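Local coordinates for protein type III restriction-modification enzyme EcoP15I Res subunit (Escherichia coli, PDB 4ZCF) that works with the Mod subunit to recognise 5'-CAGCAG-3' sites and cleave DNA 25-27 base pairs downstream, combining a helicase-like ATP motor with an endonuclease domain, at residues D169-S174 and R217-F222; G189-K194 and W238-K243; D282-D287 and M375-K380; L529-R534 and L554-D559. All coordinates share one frame; numbering follows the deposited sequence.

How the contacts relate
Contacts 1 and 2 belong to the first RecA-like sheet of the helicase module, contacts 3 and 4 to the second, and both sheets have the same strand order. Along the chain the segments of contacts 1 and 2 alternate, and their centres lie about 17 Å apart; they meet where Arg217 NE comes 2.8 Å from Lys243 O. Contacts 3 and 4 follow in series, centres about 12 Å apart, joined through neighbouring strands 280-285 and 553-558, with Tyr284 N 2.9 Å from Tyr556 O. Between the two pairs, centres are about 33 Å (contacts 2 and 4) to about 52 Å (contacts 1 and 3) apart. Contact 2 faces the DNA, while the other three are packing within the two lobes of the motor.

Contact 1: residues D169-S174 and R217-F222; sequences DFVEAS and RAVKPF
Val219 points toward helix 165-172 and splits its two methyl groups between two consecutive residues, Phe170 and Val171. The meeting is apolar throughout. CG1 of Val219 lies 4.0 Å from CE2 of Phe170, approaching the ring at a slant. The phenylalanine leaves its backbone with CG opposite the amide nitrogen (chi1 173°), and this swings the far side of the ring in toward the valine although the CB itself sets off to one side. The second methyl, CG2, packs against the helix itself: it is 4.1 Å from CA of Val171 and 4.2 Å from CG2 of the same residue. All three residues are buried, and the contact is small.

The polar bonds lie within the segments or lead out of them. A type I turn runs from Arg217 to Lys220, with Lys220 N bonded to Arg217 O at 3.1 Å; Lys220 then takes positive phi as the chain turns into strand 222-226. At the end of helix 165-172, Lys109 NZ hydrogen-bonds to the carbonyl oxygens of Phe170 and, just past the helix, Ala173.

In the fold, this is packing on the first RecA-like sheet. Helix 165-172 precedes strand 180-186, the loop holding Val219 leads into strand 222-226, and strand 109-113 lies between those two, with Ile111 touching both Phe170 and Pro221.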
# COMPACT_ATOMS: atom_id res chain seq x y z
N ASP C 169 11.61 2.95 -4.99
CA ASP C 169 11.45 4.38 -4.67
C ASP C 169 12.75 5.18 -4.61
O ASP C 169 12.75 6.33 -5.01
CB ASP C 169 10.71 4.55 -3.34
CG ASP C 169 9.31 3.96 -3.27
OD1 ASP C 169 8.75 3.61 -4.33
OD2 ASP C 169 8.77 3.87 -2.15
N PHE C 170 13.83 4.60 -4.05
CA PHE C 170 15.11 5.28 -3.92
C PHE C 170 15.74 5.44 -5.30
O PHE C 170 16.16 6.54 -5.65
CB PHE C 170 16.05 4.53 -2.93
CG PHE C 170 17.48 5.05 -2.83
CD1 PHE C 170 17.79 6.15 -2.04
CD2 PHE C 170 18.51 4.41 -3.51
CE1 PHE C 170 19.11 6.60 -1.94
CE2 PHE C 170 19.84 4.86 -3.40
CZ PHE C 170 20.12 5.96 -2.63
N VAL C 171 15.80 4.35 -6.08
CA VAL C 171 16.34 4.32 -7.43
C VAL C 171 15.53 5.28 -8.35
O VAL C 171 16.12 6.15 -9.01
CB VAL C 171 16.41 2.85 -7.95
CG1 VAL C 171 16.57 2.79 -9.47
CG2 VAL C 171 17.54 2.08 -7.26
N GLU C 172 14.18 5.16 -8.33
CA GLU C 172 13.23 5.93 -9.12
C GLU C 172 13.03 7.43 -8.78
O GLU C 172 12.49 8.17 -9.62
CB GLU C 172 11.87 5.20 -9.21
CG GLU C 172 11.89 3.95 -10.07
CD GLU C 172 12.39 4.08 -11.50
OE1 GLU C 172 12.19 5.14 -12.13
OE2 GLU C 172 12.99 3.10 -12.00
N ALA C 173 13.43 7.86 -7.57
CA ALA C 173 13.32 9.24 -7.06
C ALA C 173 14.10 10.25 -7.90
O ALA C 173 15.26 10.03 -8.22
CB ALA C 173 13.78 9.30 -5.61
N SER C 174 13.44 11.36 -8.26
CA SER C 174 13.94 12.44 -9.11
C SER C 174 14.87 13.42 -8.39
O SER C 174 14.66 13.72 -7.21
CB SER C 174 12.77 13.19 -9.75
OG SER C 174 13.17 14.40 -10.38
N ARG C 217 23.70 0.03 -8.03
CA ARG C 217 25.03 0.28 -8.58
C ARG C 217 24.99 1.45 -9.59
O ARG C 217 25.81 2.36 -9.50
CB ARG C 217 25.61 -0.99 -9.20
CG ARG C 217 27.01 -0.79 -9.79
CD ARG C 217 27.43 -1.88 -10.73
NE ARG C 217 27.50 -3.19 -10.08
CZ ARG C 217 26.74 -4.23 -10.41
NH1 ARG C 217 25.85 -4.13 -11.39
NH2 ARG C 217 26.88 -5.39 -9.77
N ALA C 218 23.98 1.45 -10.50
CA ALA C 218 23.74 2.46 -11.55
C ALA C 218 23.43 3.88 -11.03
O ALA C 218 23.58 4.86 -11.78
CB ALA C 218 22.63 1.99 -12.47
N VAL C 219 22.97 3.98 -9.77
CA VAL C 219 22.64 5.24 -9.10
C VAL C 219 23.96 6.00 -8.73
O VAL C 219 23.92 7.21 -8.48
CB VAL C 219 21.69 4.94 -7.91
CG1 VAL C 219 21.99 5.77 -6.67
CG2 VAL C 219 20.24 5.07 -8.32
N LYS C 220 25.12 5.29 -8.78
CA LYS C 220 26.47 5.75 -8.46
C LYS C 220 26.44 6.26 -7.02
O LYS C 220 26.45 7.46 -6.79
CB LYS C 220 26.99 6.80 -9.48
CG LYS C 220 27.16 6.28 -10.90
CD LYS C 220 27.27 7.45 -11.88
CE LYS C 220 26.82 7.11 -13.28
NZ LYS C 220 26.13 8.26 -13.94
N PRO C 221 26.30 5.37 -6.02
CA PRO C 221 26.10 5.86 -4.64
C PRO C 221 27.33 6.17 -3.79
O PRO C 221 28.43 5.68 -4.05
CB PRO C 221 25.25 4.76 -4.01
CG PRO C 221 25.65 3.52 -4.73
CD PRO C 221 26.20 3.89 -6.08
N PHE C 222 27.09 6.95 -2.72
CA PHE C 222 28.05 7.27 -1.66
C PHE C 222 27.57 6.46 -0.45
O PHE C 222 26.43 6.64 -0.00
CB PHE C 222 28.07 8.80 -1.37
CG PHE C 222 29.18 9.56 -2.05
CD1 PHE C 222 29.25 9.63 -3.44
CD2 PHE C 222 30.17 10.19 -1.31
CE1 PHE C 222 30.28 10.33 -4.07
CE2 PHE C 222 31.20 10.90 -1.95
CZ PHE C 222 31.25 10.95 -3.32

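Contact 2: residues G189-K194 and W238-K243; sequences GMINSK and WENIEK. With nucleotides of chain E; nucleotides of chain D.
Ile191, the last residue of helix 188-191, and Asn192 just after it meet Asn240 and Ile241 of helix 236-242, two connecting elements of the first RecA-like domain beside the bound DNA. The branch of Ile191 that does the work is CG2, set opposite its backbone nitrogen; it slides past Asn240 to lie 3.7 Å from CB and also reaches CG1 of Ile241 at 4.2 Å, those two side chains crossing nearly at right angles. Beside this apolar patch the two asparagines meet. Asn240, with CG opposite its own carbonyl carbon (chi1 -74°), directs ND2 to OD1 of Asn192 at 2.6 Å, but the bond is bent to 129° and weak, the amide planes standing 62° apart. The other end of the Asn192 amide is held by Thr237 OG1, which takes a hydrogen bond from ND2, and the same nitrogen packs 3.6 Å from C4' of DA19 of chain D. Met190 brings CG 3.5 Å from OP1 of DT6 of chain E. The Asn240 amide is gripped from its oxygen too: Lys243 NZ donates to OD1 at 3.0 Å, somewhat out of the carbonyl plane.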
# COMPACT_ATOMS: atom_id res chain seq x y z
N GLY C 189 21.38 -8.02 7.36
CA GLY C 189 20.46 -9.11 7.03
C GLY C 189 19.79 -8.92 5.68
O GLY C 189 19.56 -9.90 4.96
N MET C 190 19.51 -7.65 5.31
CA MET C 190 18.88 -7.30 4.04
C MET C 190 19.86 -7.21 2.90
O MET C 190 19.51 -7.56 1.77
CB MET C 190 17.99 -6.05 4.16
CG MET C 190 16.67 -6.29 4.93
SD MET C 190 15.70 -7.75 4.40
CE MET C 190 15.26 -7.30 2.72
N ILE C 191 21.11 -6.78 3.18
CA ILE C 191 22.20 -6.74 2.20
C ILE C 191 22.46 -8.21 1.73
O ILE C 191 22.60 -8.47 0.53
CB ILE C 191 23.45 -6.07 2.85
CG1 ILE C 191 23.28 -4.54 3.00
CG2 ILE C 191 24.78 -6.42 2.15
CD1 ILE C 191 23.52 -3.66 1.74
N ASN C 192 22.43 -9.16 2.71
CA ASN C 192 22.66 -10.60 2.52
C ASN C 192 21.47 -11.43 2.05
O ASN C 192 21.63 -12.62 1.83
CB ASN C 192 23.30 -11.20 3.77
CG ASN C 192 24.68 -10.68 4.02
OD1 ASN C 192 25.37 -10.19 3.11
ND2 ASN C 192 25.11 -10.74 5.28
N SER C 193 20.29 -10.81 1.88
CA SER C 193 19.09 -11.48 1.41
C SER C 193 19.12 -11.72 -0.10
O SER C 193 19.57 -10.83 -0.84
CB SER C 193 17.86 -10.66 1.76
OG SER C 193 16.72 -11.31 1.22
N LYS C 194 18.57 -12.87 -0.58
CA LYS C 194 18.46 -13.19 -2.01
C LYS C 194 17.51 -12.22 -2.73
O LYS C 194 17.59 -12.08 -3.95
CB LYS C 194 18.02 -14.65 -2.26
CG LYS C 194 16.63 -15.00 -1.72
CD LYS C 194 15.85 -15.93 -2.65
CE LYS C 194 14.36 -15.74 -2.47
NZ LYS C 194 13.57 -16.47 -3.49
N TRP C 238 30.43 -7.68 3.53
CA TRP C 238 31.31 -6.74 2.84
C TRP C 238 31.40 -7.01 1.34
O TRP C 238 31.38 -6.05 0.56
CB TRP C 238 32.71 -6.66 3.47
CG TRP C 238 33.52 -5.56 2.85
CD1 TRP C 238 34.38 -5.68 1.81
CD2 TRP C 238 33.39 -4.16 3.11
NE1 TRP C 238 34.83 -4.44 1.42
CE2 TRP C 238 34.25 -3.49 2.21
CE3 TRP C 238 32.67 -3.40 4.04
CZ2 TRP C 238 34.41 -2.10 2.21
CZ3 TRP C 238 32.83 -2.02 4.05
CH2 TRP C 238 33.69 -1.38 3.14
N GLU C 239 31.48 -8.29 0.93
CA GLU C 239 31.58 -8.65 -0.49
C GLU C 239 30.34 -8.24 -1.28
O GLU C 239 30.47 -7.84 -2.43
CB GLU C 239 31.95 -10.13 -0.72
CG GLU C 239 33.34 -10.53 -0.22
CD GLU C 239 34.56 -9.87 -0.85
OE1 GLU C 239 34.85 -10.17 -2.03
OE2 GLU C 239 35.25 -9.11 -0.15
N ASN C 240 29.15 -8.26 -0.62
CA ASN C 240 27.88 -7.83 -1.20
C ASN C 240 27.81 -6.32 -1.40
O ASN C 240 27.21 -5.88 -2.38
CB ASN C 240 26.69 -8.29 -0.36
CG ASN C 240 26.37 -9.75 -0.46
OD1 ASN C 240 26.63 -10.42 -1.47
ND2 ASN C 240 25.75 -10.27 0.58
N ILE C 241 28.39 -5.53 -0.45
CA ILE C 241 28.49 -4.06 -0.48
C ILE C 241 29.41 -3.67 -1.65
O ILE C 241 29.08 -2.73 -2.39
CB ILE C 241 28.98 -3.46 0.88
CG1 ILE C 241 27.95 -3.73 2.02
CG2 ILE C 241 29.31 -1.94 0.78
CD1 ILE C 241 28.48 -3.64 3.44
N GLU C 242 30.50 -4.46 -1.88
CA GLU C 242 31.42 -4.26 -3.03
C GLU C 242 30.68 -4.32 -4.39
O GLU C 242 31.07 -3.61 -5.31
CB GLU C 242 32.58 -5.27 -3.03
CG GLU C 242 33.69 -4.95 -2.05
CD GLU C 242 34.76 -6.01 -1.81
OE1 GLU C 242 34.86 -6.98 -2.59
OE2 GLU C 242 35.54 -5.84 -0.84
N LYS C 243 29.59 -5.12 -4.49
CA LYS C 243 28.78 -5.27 -5.69
C LYS C 243 28.14 -3.96 -6.18
O LYS C 243 27.74 -3.88 -7.34
CB LYS C 243 27.66 -6.30 -5.46
CG LYS C 243 28.06 -7.76 -5.55
CD LYS C 243 26.88 -8.64 -5.11
CE LYS C 243 27.18 -10.11 -5.23
NZ LYS C 243 26.28 -10.92 -4.36
P DT E 6 15.92 -8.80 8.86
OP1 DT E 6 16.24 -7.56 8.12
OP2 DT E 6 14.64 -8.88 9.57
O5' DT E 6 15.92 -10.02 7.84
C5' DT E 6 17.01 -10.52 7.10
C4' DT E 6 16.58 -11.74 6.29
O4' DT E 6 16.61 -12.94 7.09
C3' DT E 6 15.18 -11.65 5.70
O3' DT E 6 15.26 -11.86 4.32
C2' DT E 6 14.35 -12.68 6.46
C1' DT E 6 15.41 -13.67 6.93
N1 DT E 6 15.13 -14.42 8.20
C2 DT E 6 15.41 -15.77 8.22
O2 DT E 6 15.80 -16.38 7.25
N3 DT E 6 15.19 -16.38 9.44
C4 DT E 6 14.72 -15.80 10.62
O4 DT E 6 14.54 -16.48 11.64
C5 DT E 6 14.49 -14.38 10.54
C7 DT E 6 14.01 -13.65 11.76
C6 DT E 6 14.71 -13.77 9.35
P DA E 7 14.01 -11.67 3.34
OP1 DA E 7 14.49 -11.23 2.01
OP2 DA E 7 12.95 -10.87 3.99
O5' DA E 7 13.57 -13.21 3.25
C5' DA E 7 14.49 -14.20 2.79
C4' DA E 7 13.82 -15.55 2.66
O4' DA E 7 13.67 -16.19 3.95
C3' DA E 7 12.44 -15.56 1.99
O3' DA E 7 12.44 -16.53 0.93
C2' DA E 7 11.46 -15.83 3.13
C1' DA E 7 12.32 -16.52 4.18
N9 DA E 7 12.04 -16.21 5.58
C8 DA E 7 11.73 -15.02 6.17
N7 DA E 7 11.60 -15.08 7.48
C5 DA E 7 11.86 -16.41 7.77
C6 DA E 7 11.85 -17.16 8.96
N6 DA E 7 11.59 -16.65 10.18
N1 DA E 7 12.16 -18.48 8.86
C2 DA E 7 12.40 -19.04 7.66
N3 DA E 7 12.45 -18.42 6.48
C4 DA E 7 12.16 -17.11 6.61
P DA D 19 26.62 -16.70 4.75
OP1 DA D 19 26.21 -16.22 3.40
OP2 DA D 19 27.71 -17.70 4.88
O5' DA D 19 27.05 -15.47 5.70
C5' DA D 19 26.38 -14.23 5.65
C4' DA D 19 26.21 -13.66 7.03
O4' DA D 19 25.35 -14.49 7.83
C3' DA D 19 27.44 -13.45 7.89
O3' DA D 19 28.12 -12.26 7.41
C2' DA D 19 26.76 -13.22 9.23
C1' DA D 19 25.48 -14.06 9.16
N9 DA D 19 25.44 -15.24 10.04
C8 DA D 19 25.69 -16.54 9.68
N7 DA D 19 25.52 -17.40 10.66
C5 DA D 19 25.19 -16.60 11.75
C6 DA D 19 24.89 -16.90 13.10
N6 DA D 19 24.89 -18.14 13.56
N1 DA D 19 24.59 -15.88 13.95
C2 DA D 19 24.56 -14.63 13.48
N3 DA D 19 24.84 -14.22 12.22
C4 DA D 19 25.14 -15.26 11.39

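Contact 3: residues D282-D287 and M375-K380; sequences DAYIED and MRKAVK
Lys377 reaches from helix 368-389 across to Tyr284 near the end of strand 280-285 and Glu286 just past it, a helix-on-sheet contact in the second RecA-like domain. Its chain starts with CG opposite the backbone nitrogen, then kinks at chi3 (86°), laying the last carbons against the strand. CE sits 3.9 Å from CB of Tyr284 and approaches the tyrosine ring obliquely, with CD1 as the nearest ring atom at 4.1 Å. The amino group lies between the two residues: NZ is 3.9 Å from Tyr284 CB and 3.8 Å from OE1 of Glu286, a long salt bridge and so a loose one. Lysine and glutamate run past one another in opposite directions. A bend at chi2 brings the carboxylate of Glu286 back toward the lysine, CG of Glu286 being opposite N (chi1 169°). Arg376 adds positive charge nearby, its NH2 6.3 Å from the same OE1, too far for contact but probably favourable to the buried carboxylate.

Beyond this shell, the side chain of Glu286 also touches Leu370, Asn373 and Met374, earlier on the same helix. Strand 553-558 lies next to 280-285 and supplies Tyr557, whose ring stacks on that of Tyr284 and also touches Lys377. One turn of the helix is tied to the sheet directly: the carbonyl oxygen of Ala378 accepts a hydrogen bond from NE2 of Gln515.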
# COMPACT_ATOMS: atom_id res chain seq x y z
N ASP C 282 31.03 5.78 37.99
CA ASP C 282 31.04 5.48 39.42
C ASP C 282 30.53 4.06 39.64
O ASP C 282 29.32 3.83 39.78
CB ASP C 282 30.27 6.53 40.24
CG ASP C 282 31.01 7.84 40.43
OD1 ASP C 282 32.27 7.81 40.50
OD2 ASP C 282 30.34 8.89 40.53
N ALA C 283 31.46 3.09 39.61
CA ALA C 283 31.18 1.66 39.73
C ALA C 283 30.89 1.16 41.14
O ALA C 283 31.60 1.54 42.09
CB ALA C 283 32.30 0.86 39.11
N TYR C 284 29.86 0.29 41.27
CA TYR C 284 29.40 -0.34 42.51
C TYR C 284 29.44 -1.86 42.38
O TYR C 284 28.72 -2.42 41.54
CB TYR C 284 27.97 0.10 42.87
CG TYR C 284 27.83 1.56 43.21
CD1 TYR C 284 27.98 2.00 44.53
CD2 TYR C 284 27.50 2.50 42.24
CE1 TYR C 284 27.84 3.35 44.86
CE2 TYR C 284 27.35 3.85 42.56
CZ TYR C 284 27.51 4.27 43.87
OH TYR C 284 27.37 5.60 44.19
N ILE C 285 30.28 -2.53 43.20
CA ILE C 285 30.44 -3.99 43.21
C ILE C 285 29.66 -4.57 44.41
O ILE C 285 30.07 -4.38 45.56
CB ILE C 285 31.93 -4.42 43.23
CG1 ILE C 285 32.92 -3.44 42.51
CG2 ILE C 285 32.12 -5.88 42.85
CD1 ILE C 285 32.90 -3.31 40.97
N GLU C 286 28.53 -5.26 44.14
CA GLU C 286 27.67 -5.84 45.18
C GLU C 286 28.02 -7.29 45.55
O GLU C 286 27.93 -8.19 44.71
CB GLU C 286 26.18 -5.67 44.80
CG GLU C 286 25.17 -6.44 45.65
CD GLU C 286 24.84 -5.86 47.01
OE1 GLU C 286 24.40 -4.69 47.08
OE2 GLU C 286 24.93 -6.62 48.01
N ASP C 287 28.41 -7.52 46.83
CA ASP C 287 28.76 -8.84 47.37
C ASP C 287 27.73 -9.28 48.41
O ASP C 287 26.52 -9.18 48.17
CB ASP C 287 30.17 -8.81 47.99
CG ASP C 287 30.87 -10.15 48.04
OD1 ASP C 287 30.36 -11.08 48.72
OD2 ASP C 287 31.96 -10.27 47.44
N MET C 375 19.21 -3.61 43.89
CA MET C 375 18.03 -2.79 43.59
C MET C 375 17.76 -1.75 44.68
O MET C 375 17.48 -0.60 44.36
CB MET C 375 16.81 -3.69 43.35
CG MET C 375 15.55 -2.92 43.02
SD MET C 375 14.19 -3.99 42.51
CE MET C 375 13.71 -4.71 44.10
N ARG C 376 17.87 -2.15 45.97
CA ARG C 376 17.69 -1.28 47.14
C ARG C 376 18.75 -0.16 47.15
O ARG C 376 18.40 1.00 47.35
CB ARG C 376 17.79 -2.11 48.43
CG ARG C 376 17.28 -1.41 49.69
CD ARG C 376 17.15 -2.37 50.86
NE ARG C 376 18.43 -2.95 51.27
CZ ARG C 376 18.77 -4.23 51.09
NH1 ARG C 376 17.92 -5.08 50.52
NH2 ARG C 376 19.96 -4.67 51.50
N LYS C 377 20.03 -0.52 46.90
CA LYS C 377 21.18 0.37 46.85
C LYS C 377 21.05 1.45 45.73
O LYS C 377 21.34 2.62 46.00
CB LYS C 377 22.47 -0.46 46.69
CG LYS C 377 23.77 0.29 46.97
CD LYS C 377 24.96 -0.67 47.11
CE LYS C 377 25.62 -1.04 45.80
NZ LYS C 377 26.79 -1.94 46.01
N ALA C 378 20.58 1.06 44.52
CA ALA C 378 20.38 1.98 43.37
C ALA C 378 19.24 2.96 43.62
O ALA C 378 19.32 4.10 43.17
CB ALA C 378 20.13 1.19 42.09
N VAL C 379 18.18 2.51 44.33
CA VAL C 379 17.03 3.36 44.68
C VAL C 379 17.51 4.48 45.61
O VAL C 379 17.32 5.66 45.29
CB VAL C 379 15.85 2.53 45.26
CG1 VAL C 379 14.83 3.42 45.97
CG2 VAL C 379 15.17 1.70 44.17
N LYS C 380 18.20 4.12 46.72
CA LYS C 380 18.75 5.05 47.72
C LYS C 380 19.69 6.09 47.09
O LYS C 380 19.66 7.26 47.47
CB LYS C 380 19.47 4.28 48.83

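Contact 4: residues L529-R534 and L554-D559; sequences LQEVGR and LKYYVD
The phenol oxygen of Tyr556 lies 2.9 Å from OE2 of Glu531, the closest polar approach between residues 529-534 and 554-559. Glu531 gets there from an unusual start, its CG placed between backbone nitrogen and carbonyl carbon (chi1 60°), from where an extended chain carries the carboxylate across the end of the tyrosine. CG itself passes 3.4 Å from OH. The carboxylate stands nearly upright to the ring, the planes 79° apart, and the two side chains cross at about a right angle. The backbone of the same glutamate takes part as well: its carbonyl oxygen sits at the ring's edge, near the plane, 3.5 Å from CE2.

One face of the ring is taken by Val532. Its CG1 makes a CH-pi contact, 4.1 Å from the centroid and 25° off the normal, displaced toward CD2, the nearest ring atom at 3.7 Å. Leu554, two residues earlier on the strand and pointing the same way, brings CD2 3.5 Å from the carbonyl oxygen of Val532. The tyrosine ring also meets that of Phe565, nearly parallel to it; Ile281 touches Val532 and Ile516 touches Leu554 and Tyr556, from the two neighbouring strands.

The sequence from Gln530 to Arg534, with its Gly-Arg pair, fits helicase motif VI of superfamily 2, and Arg537 just beyond it lines the AMP pocket. Seating this short helix on a strand of the second RecA-like sheet is the arrangement seen in such motors.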
# COMPACT_ATOMS: atom_id res chain seq x y z
N LEU C 529 33.16 -0.63 27.82
CA LEU C 529 32.98 0.69 27.24
C LEU C 529 31.63 0.76 26.53
O LEU C 529 30.92 1.76 26.68
CB LEU C 529 34.14 1.00 26.27
CG LEU C 529 34.37 2.46 25.85
CD1 LEU C 529 34.69 3.35 27.06
CD2 LEU C 529 35.50 2.56 24.86
N GLN C 530 31.25 -0.32 25.79
CA GLN C 530 29.99 -0.41 25.05
C GLN C 530 28.78 -0.41 25.99
O GLN C 530 27.76 0.21 25.65
CB GLN C 530 29.98 -1.66 24.19
N GLU C 531 28.89 -1.10 27.16
CA GLU C 531 27.81 -1.19 28.14
C GLU C 531 27.62 0.06 28.98
O GLU C 531 26.50 0.35 29.38
CB GLU C 531 27.83 -2.48 28.98
CG GLU C 531 29.07 -2.74 29.82
CD GLU C 531 29.18 -4.15 30.37
OE1 GLU C 531 30.14 -4.86 29.99
OE2 GLU C 531 28.31 -4.55 31.17
N VAL C 532 28.71 0.82 29.21
CA VAL C 532 28.64 2.10 29.94
C VAL C 532 28.14 3.22 29.00
O VAL C 532 27.45 4.14 29.47
CB VAL C 532 29.92 2.47 30.77
CG1 VAL C 532 30.22 1.44 31.85
CG2 VAL C 532 31.15 2.71 29.90
N GLY C 533 28.44 3.09 27.70
CA GLY C 533 28.04 4.01 26.62
C GLY C 533 26.55 4.24 26.48
O GLY C 533 26.13 5.26 25.91
N ARG C 534 25.72 3.33 27.02
CA ARG C 534 24.26 3.44 26.99
C ARG C 534 23.75 4.60 27.89
O ARG C 534 22.61 5.06 27.74
CB ARG C 534 23.59 2.09 27.38
CG ARG C 534 24.32 0.85 26.85
CD ARG C 534 23.47 -0.39 26.90
NE ARG C 534 24.27 -1.62 26.98
CZ ARG C 534 24.82 -2.26 25.95
NH1 ARG C 534 24.69 -1.79 24.72
NH2 ARG C 534 25.53 -3.36 26.15
N LEU C 554 27.82 8.85 35.55
CA LEU C 554 26.91 7.71 35.42
C LEU C 554 27.32 6.66 36.45
O LEU C 554 28.47 6.20 36.44
CB LEU C 554 26.91 7.09 33.99
CG LEU C 554 26.28 5.68 33.87
CD1 LEU C 554 24.79 5.75 33.62
CD2 LEU C 554 26.97 4.83 32.83
N LYS C 555 26.38 6.28 37.31
CA LYS C 555 26.62 5.25 38.32
C LYS C 555 26.29 3.91 37.68
O LYS C 555 25.24 3.76 37.06
CB LYS C 555 25.79 5.51 39.59
CG LYS C 555 26.09 6.83 40.30
CD LYS C 555 25.27 6.95 41.57
CE LYS C 555 25.34 8.31 42.22
NZ LYS C 555 24.42 8.41 43.39
N TYR C 556 27.22 2.95 37.78
CA TYR C 556 27.08 1.63 37.18
C TYR C 556 27.14 0.55 38.25
O TYR C 556 28.07 0.52 39.04
CB TYR C 556 28.17 1.42 36.10
CG TYR C 556 27.78 0.42 35.04
CD1 TYR C 556 28.02 -0.94 35.21
CD2 TYR C 556 27.14 0.83 33.87
CE1 TYR C 556 27.65 -1.87 34.24
CE2 TYR C 556 26.77 -0.09 32.89
CZ TYR C 556 27.03 -1.44 33.08
OH TYR C 556 26.66 -2.36 32.13
N TYR C 557 26.13 -0.33 38.27
CA TYR C 557 25.99 -1.41 39.26
C TYR C 557 26.29 -2.77 38.68
O TYR C 557 25.62 -3.21 37.74
CB TYR C 557 24.60 -1.38 39.92
CG TYR C 557 24.34 -0.09 40.68
CD1 TYR C 557 23.97 1.07 40.02
CD2 TYR C 557 24.49 -0.04 42.07
CE1 TYR C 557 23.76 2.26 40.71
CE2 TYR C 557 24.27 1.14 42.77
CZ TYR C 557 23.91 2.29 42.09
OH TYR C 557 23.71 3.46 42.77
N VAL C 558 27.33 -3.44 39.23
CA VAL C 558 27.78 -4.78 38.83
C VAL C 558 27.72 -5.84 39.94
O VAL C 558 27.53 -5.52 41.12
CB VAL C 558 29.11 -4.80 38.02
CG1 VAL C 558 28.93 -4.24 36.62
CG2 VAL C 558 30.23 -4.09 38.76
N ASP C 559 27.88 -7.11 39.53
CA ASP C 559 27.87 -8.32 40.34
C ASP C 559 29.15 -8.47 41.17
O ASP C 559 30.14 -7.76 40.94
CB ASP C 559 27.74 -9.53 39.40
CG ASP C 559 26.55 -10.44 39.64
OD1 ASP C 559 25.61 -10.01 40.35
OD2 ASP C 559 26.54 -11.56 39.09